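Local coordinates for malarial CLPB2 atpase/hsp101 protein (Plasmodium falciparum, PDB 4IRF) that is a ClpA/ClpB-family AAA+ chaperone that probably uses ATP hydrolysis to unfold and translocate proteins, represented here by its N-terminal cargo-binding domain, at residues A[22-27]-A[39-43]; A[113-119]-A[144-148]. One frame throughout, in Å; residues are numbered along the deposited sequence.

Contact 1: residues A[22-27]-A[39-43]; sequences AGKNIA and HILSA
Two regular alpha-helical segments cross steeply: the axes of 22-27 and 39-43 approach to 7.8 Å, with 120° between their N-to-C directions. Gly23 sets the register, its CA 4.5 Å from Ile40 CA; a CB on Gly23 would come within 3.4 Å of that CA, so its bare backbone is what lets the helices come so close. Van der Waals contacts fill the crossing. Ala43 CB lies 3.6 Å from Gly23 N and 3.8 Å from Ala22 CB. Ile26 (chi1 m, chi2 t) places CD1 3.9 Å from Ala43 CB and 3.3 Å from Ser42 OG. The crossing lies in the first of the two similar helical repeats of the Clp N-terminal domain and joins its helices 14-29 and 37-46. The aromatic contact lies beyond Gly23: His39 (chi1 m) turns one ring face to Ala27, whose CA sits 3.7 Å from the ring centroid, 5° off the normal, a CH-pi interaction. His39 ND1 is hydrogen-bonded to Lys36 N, and the His32 and His39 rings meet edge-to-face.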
loop_
_atom_site.group_PDB
_atom_site.type_symbol
_atom_site.label_atom_id
_atom_site.label_comp_id
_atom_site.label_asym_id
_atom_site.label_seq_id
_atom_site.Cartn_x
_atom_site.Cartn_y
_atom_site.Cartn_z
ATOM N N ALA A 22 -2.474 -6.841 -7.555
ATOM C CA ALA A 22 -2.134 -5.824 -8.553
ATOM C C ALA A 22 -0.699 -5.367 -8.337
ATOM O O ALA A 22 0.038 -5.008 -9.292
ATOM C CB ALA A 22 -3.097 -4.620 -8.500
ATOM N N GLY A 23 -0.296 -5.310 -7.070
ATOM C CA GLY A 23 1.059 -4.958 -6.731
ATOM C C GLY A 23 2.069 -5.916 -7.357
ATOM O O GLY A 23 3.117 -5.478 -7.836
ATOM N N LYS A 24 1.778 -7.217 -7.345
ATOM C CA LYS A 24 2.685 -8.180 -7.965
ATOM C C LYS A 24 2.837 -7.936 -9.460
ATOM O O LYS A 24 3.947 -8.060 -10.006
ATOM C CB LYS A 24 2.225 -9.621 -7.692
ATOM C CG LYS A 24 2.360 -10.044 -6.222
ATOM C CD LYS A 24 1.753 -11.427 -6.014
ATOM C CE LYS A 24 1.826 -11.844 -4.554
ATOM N NZ LYS A 24 1.479 -13.295 -4.378
ATOM N N ASN A 25 1.746 -7.587 -10.122
ATOM C CA ASN A 25 1.847 -7.262 -11.542
ATOM C C ASN A 25 2.698 -6.011 -11.804
ATOM O O ASN A 25 3.466 -5.937 -12.779
ATOM C CB ASN A 25 0.457 -7.177 -12.167
ATOM C CG ASN A 25 -0.194 -8.544 -12.302
ATOM O OD1 ASN A 25 0.494 -9.547 -12.525
ATOM N ND2 ASN A 25 -1.512 -8.595 -12.150
ATOM N N ILE A 26 2.592 -5.027 -10.920
ATOM C CA ILE A 26 3.398 -3.827 -11.060
ATOM C C ILE A 26 4.862 -4.193 -10.816
ATOM O O ILE A 26 5.777 -3.732 -11.508
ATOM C CB ILE A 26 2.905 -2.723 -10.066
ATOM C CG1 ILE A 26 1.515 -2.278 -10.468
ATOM C CG2 ILE A 26 3.862 -1.554 -10.029
ATOM C CD1 ILE A 26 0.750 -1.437 -9.416
ATOM N N ALA A 27 5.099 -5.051 -9.823
ATOM C CA ALA A 27 6.452 -5.485 -9.542
ATOM C C ALA A 27 7.050 -6.156 -10.782
ATOM O O ALA A 27 8.169 -5.851 -11.172
ATOM C CB ALA A 27 6.478 -6.426 -8.337
ATOM N N HIS A 39 5.643 -1.057 -4.755
ATOM C CA HIS A 39 4.720 -1.672 -5.705
ATOM C C HIS A 39 3.308 -1.791 -5.174
ATOM O O HIS A 39 2.337 -1.641 -5.925
ATOM C CB HIS A 39 5.212 -3.062 -6.108
ATOM C CG HIS A 39 6.591 -3.050 -6.652
ATOM N ND1 HIS A 39 7.569 -3.939 -6.243
ATOM C CD2 HIS A 39 7.165 -2.258 -7.592
ATOM C CE1 HIS A 39 8.691 -3.659 -6.882
ATOM N NE2 HIS A 39 8.469 -2.650 -7.716
ATOM N N ILE A 40 3.194 -2.101 -3.880
ATOM C CA ILE A 40 1.904 -2.180 -3.248
ATOM C C ILE A 40 1.276 -0.794 -3.189
ATOM O O ILE A 40 0.074 -0.678 -3.447
ATOM C CB ILE A 40 1.982 -2.756 -1.843
ATOM C CG1 ILE A 40 2.495 -4.207 -1.953
ATOM C CG2 ILE A 40 0.608 -2.702 -1.175
ATOM C CD1 ILE A 40 2.581 -4.881 -0.599
ATOM N N LEU A 41 2.100 0.208 -2.864
ATOM C CA LEU A 41 1.599 1.620 -2.841
ATOM C C LEU A 41 1.038 2.027 -4.218
ATOM O O LEU A 41 -0.064 2.601 -4.293
ATOM C CB LEU A 41 2.670 2.584 -2.334
ATOM C CG LEU A 41 2.183 4.036 -2.382
ATOM C CD1 LEU A 41 0.953 4.230 -1.532
ATOM C CD2 LEU A 41 3.274 4.982 -1.988
ATOM N N SER A 42 1.754 1.684 -5.291
ATOM C CA SER A 42 1.278 2.005 -6.652
ATOM C C SER A 42 -0.117 1.436 -6.847
ATOM O O SER A 42 -1.051 2.132 -7.260
ATOM C CB SER A 42 2.220 1.411 -7.698
ATOM O OG SER A 42 1.757 1.661 -9.021
ATOM N N ALA A 43 -0.279 0.154 -6.485
ATOM C CA ALA A 43 -1.564 -0.535 -6.580
ATOM C C ALA A 43 -2.677 0.079 -5.707
ATOM O O ALA A 43 -3.844 0.151 -6.096
ATOM C CB ALA A 43 -1.370 -2.029 -6.239
#

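Contact 2: residues A[113-119]-A[144-148]; sequences DVEHLLS and ILKRK
The segment 113-119 enters its helix from an extended Asp113 (phi/psi -105/-180) and runs nearly antiparallel to helical 144-148, at 158° between N-to-C directions with a closest axis approach of 10.1 Å; Glu115 CA and Leu145 CA, 6.4 Å apart, fix the register. Asp113 (chi1 t) sits at the N-cap position without making a capping bond and sends OD2 to Lys148 NZ, a 2.9 Å salt bridge. Its backbone N is hydrogen-bonded to His116 ND1 at 3.0 Å, which holds the imidazole against the start of the helix. Glu115, chi1 m and chi2 p, adds the second carboxylate: OE1 lies 3.2 Å from Lys148 NZ, completing a three-residue salt-bridge network, while OE2 is hydrogen-bonded to Tyr49 OH. Its aliphatic part packs against both Ile144 and Leu145, CG 3.6 Å from Ile144 CG2 and CB 3.6 Å from Leu145 CD2. His116 brings CD2 to 3.4 Å from Leu145 CD2, and a water bridges its NE2 (2.9 Å) to Leu145 O (3.2 Å). One turn after Glu115, Leu118 CD2 meets Ile144 CD1 at 4.2 Å, and Ser119 CB touches Leu145 CD1 at 3.8 Å. An extended Lys148 side chain, t through chi3, thus spans the wide gap at the polar end, and Ile144 and Leu145 fill the rest. In the second Clp N-terminal repeat the contact ties helix 114-121 to the closing helix 138-151; Leu53 of helix 48-56 packs on Glu115 and Leu118, Arg15 of helix 14-29 forms a salt bridge with Asp113, and helix 37-46 packs against Leu117.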
loop_
_atom_site.group_PDB
_atom_site.type_symbol
_atom_site.label_atom_id
_atom_site.label_comp_id
_atom_site.label_asym_id
_atom_site.label_seq_id
_atom_site.Cartn_x
_atom_site.Cartn_y
_atom_site.Cartn_z
ATOM N N ASP A 113 -8.043 -4.200 6.268
ATOM C CA ASP A 113 -8.580 -3.371 5.187
ATOM C C ASP A 113 -7.482 -2.489 4.607
ATOM O O ASP A 113 -6.329 -2.507 5.041
ATOM C CB ASP A 113 -9.754 -2.507 5.719
ATOM C CG ASP A 113 -10.758 -2.140 4.631
ATOM O OD1 ASP A 113 -10.374 -2.063 3.453
ATOM O OD2 ASP A 113 -11.944 -1.922 4.963
ATOM N N VAL A 114 -7.845 -1.687 3.617
ATOM C CA VAL A 114 -6.889 -0.823 2.949
ATOM C C VAL A 114 -6.190 0.175 3.859
ATOM O O VAL A 114 -5.014 0.440 3.674
ATOM C CB VAL A 114 -7.566 -0.099 1.752
ATOM C CG1 VAL A 114 -6.562 0.695 0.974
ATOM C CG2 VAL A 114 -8.192 -1.119 0.840
ATOM N N GLU A 115 -6.906 0.738 4.842
ATOM C CA GLU A 115 -6.274 1.694 5.751
ATOM C C GLU A 115 -5.189 1.018 6.575
ATOM O O GLU A 115 -4.208 1.656 6.960
ATOM C CB GLU A 115 -7.299 2.258 6.736
ATOM C CG GLU A 115 -8.382 3.134 6.075
ATOM C CD GLU A 115 -9.564 2.348 5.517
ATOM O OE1 GLU A 115 -9.505 1.102 5.366
ATOM O OE2 GLU A 115 -10.594 3.012 5.211
ATOM N N HIS A 116 -5.397 -0.251 6.901
ATOM C CA HIS A 116 -4.426 -0.988 7.719
ATOM C C HIS A 116 -3.175 -1.297 6.902
ATOM O O HIS A 116 -2.056 -1.175 7.399
ATOM C CB HIS A 116 -5.075 -2.257 8.269
ATOM C CG HIS A 116 -6.328 -1.956 9.038
ATOM N ND1 HIS A 116 -7.564 -2.425 8.653
ATOM C CD2 HIS A 116 -6.537 -1.169 10.121
ATOM C CE1 HIS A 116 -8.482 -1.967 9.495
ATOM N NE2 HIS A 116 -7.884 -1.205 10.391
ATOM N N LEU A 117 -3.384 -1.622 5.635
ATOM C CA LEU A 117 -2.296 -1.801 4.691
ATOM C C LEU A 117 -1.565 -0.480 4.534
ATOM O O LEU A 117 -0.316 -0.431 4.548
ATOM C CB LEU A 117 -2.851 -2.326 3.361
ATOM C CG LEU A 117 -1.859 -2.680 2.285
ATOM C CD1 LEU A 117 -0.847 -3.720 2.781
ATOM C CD2 LEU A 117 -2.632 -3.221 1.117
ATOM N N LEU A 118 -2.323 0.623 4.452
ATOM C CA LEU A 118 -1.700 1.936 4.345
ATOM C C LEU A 118 -0.775 2.189 5.545
ATOM O O LEU A 118 0.369 2.644 5.384
ATOM C CB LEU A 118 -2.773 3.043 4.187
ATOM C CG LEU A 118 -2.205 4.428 3.864
ATOM C CD1 LEU A 118 -1.903 4.563 2.395
ATOM C CD2 LEU A 118 -3.186 5.496 4.319
ATOM N N SER A 119 -1.237 1.837 6.749
ATOM C CA SER A 119 -0.439 2.047 7.944
ATOM C C SER A 119 0.840 1.207 7.870
ATOM O O SER A 119 1.942 1.679 8.169
ATOM C CB SER A 119 -1.263 1.663 9.178
ATOM O OG SER A 119 -0.484 1.852 10.335
ATOM N N ILE A 144 -6.830 8.585 10.249
ATOM C CA ILE A 144 -7.588 7.777 9.317
ATOM C C ILE A 144 -8.047 6.475 9.976
ATOM O O ILE A 144 -9.202 6.051 9.828
ATOM C CB ILE A 144 -6.733 7.434 8.087
ATOM C CG1 ILE A 144 -6.468 8.704 7.281
ATOM C CG2 ILE A 144 -7.418 6.372 7.262
ATOM C CD1 ILE A 144 -5.482 8.524 6.138
ATOM N N LEU A 145 -7.122 5.833 10.683
ATOM C CA LEU A 145 -7.431 4.568 11.341
ATOM C C LEU A 145 -8.443 4.746 12.456
ATOM O O LEU A 145 -9.370 3.935 12.574
ATOM C CB LEU A 145 -6.172 3.920 11.908
ATOM C CG LEU A 145 -5.296 3.229 10.884
ATOM C CD1 LEU A 145 -4.110 2.566 11.557
ATOM C CD2 LEU A 145 -6.139 2.216 10.183
ATOM N N LYS A 146 -8.260 5.806 13.237
ATOM C CA LYS A 146 -9.172 6.140 14.339
ATOM C C LYS A 146 -10.571 6.447 13.789
ATOM O O LYS A 146 -11.573 5.928 14.285
ATOM C CB LYS A 146 -8.616 7.328 15.139
ATOM C CG LYS A 146 -9.480 7.797 16.319
ATOM C CD LYS A 146 -8.813 8.951 17.045
ATOM C CE LYS A 146 -9.647 9.424 18.229
ATOM N NZ LYS A 146 -11.016 9.866 17.815
ATOM N N ARG A 147 -10.695 7.205 12.706
ATOM C CA ARG A 147 -12.016 7.449 12.142
ATOM C C ARG A 147 -12.681 6.239 11.571
ATOM O O ARG A 147 -13.866 6.081 11.656
ATOM C CB ARG A 147 -11.961 8.508 11.034
ATOM C CG ARG A 147 -11.406 9.845 11.425
ATOM C CD ARG A 147 -11.759 10.882 10.376
ATOM N NE ARG A 147 -10.892 10.775 9.232
ATOM C CZ ARG A 147 -9.708 11.331 9.187
ATOM N NH1 ARG A 147 -9.299 12.054 10.186
ATOM N NH2 ARG A 147 -8.957 11.167 8.150
ATOM N N LYS A 148 -11.923 5.416 10.998
ATOM C CA LYS A 148 -12.490 4.211 10.484
ATOM C C LYS A 148 -13.082 3.377 11.616
ATOM O O LYS A 148 -14.132 2.842 11.510
ATOM C CB LYS A 148 -11.464 3.411 9.690
ATOM C CG LYS A 148 -12.071 2.193 9.093
ATOM C CD LYS A 148 -11.007 1.305 8.530
ATOM C CE LYS A 148 -11.594 0.105 7.859
ATOM N NZ LYS A 148 -12.322 0.381 6.620
HETATM O O HOH W 1 -9.321 0.898 11.735
#

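Both segments of contact 1 precede those of contact 2 along the chain; the centres of the two contacts are 18 Å apart, on opposite sides of the chain's centre. Each belongs to one repeat of the all-helical Clp N-terminal domain: contact 1 joins helices 14-29 and 37-46, contact 2 helices 114-121 and 138-151. The repeats nevertheless share a core. Ile40 CG2 meets Leu117 CD2 at 4.0 Å; Ile40 points away from segment 22-27, Leu117 takes no part in contact 2, and Ile19 of helix 14-29 also reaches Leu117. Helices 37-46 and 114-121 therefore link the close glycine crossing to the salt-bridged one, uniting both repeats in one compact cargo-binding domain.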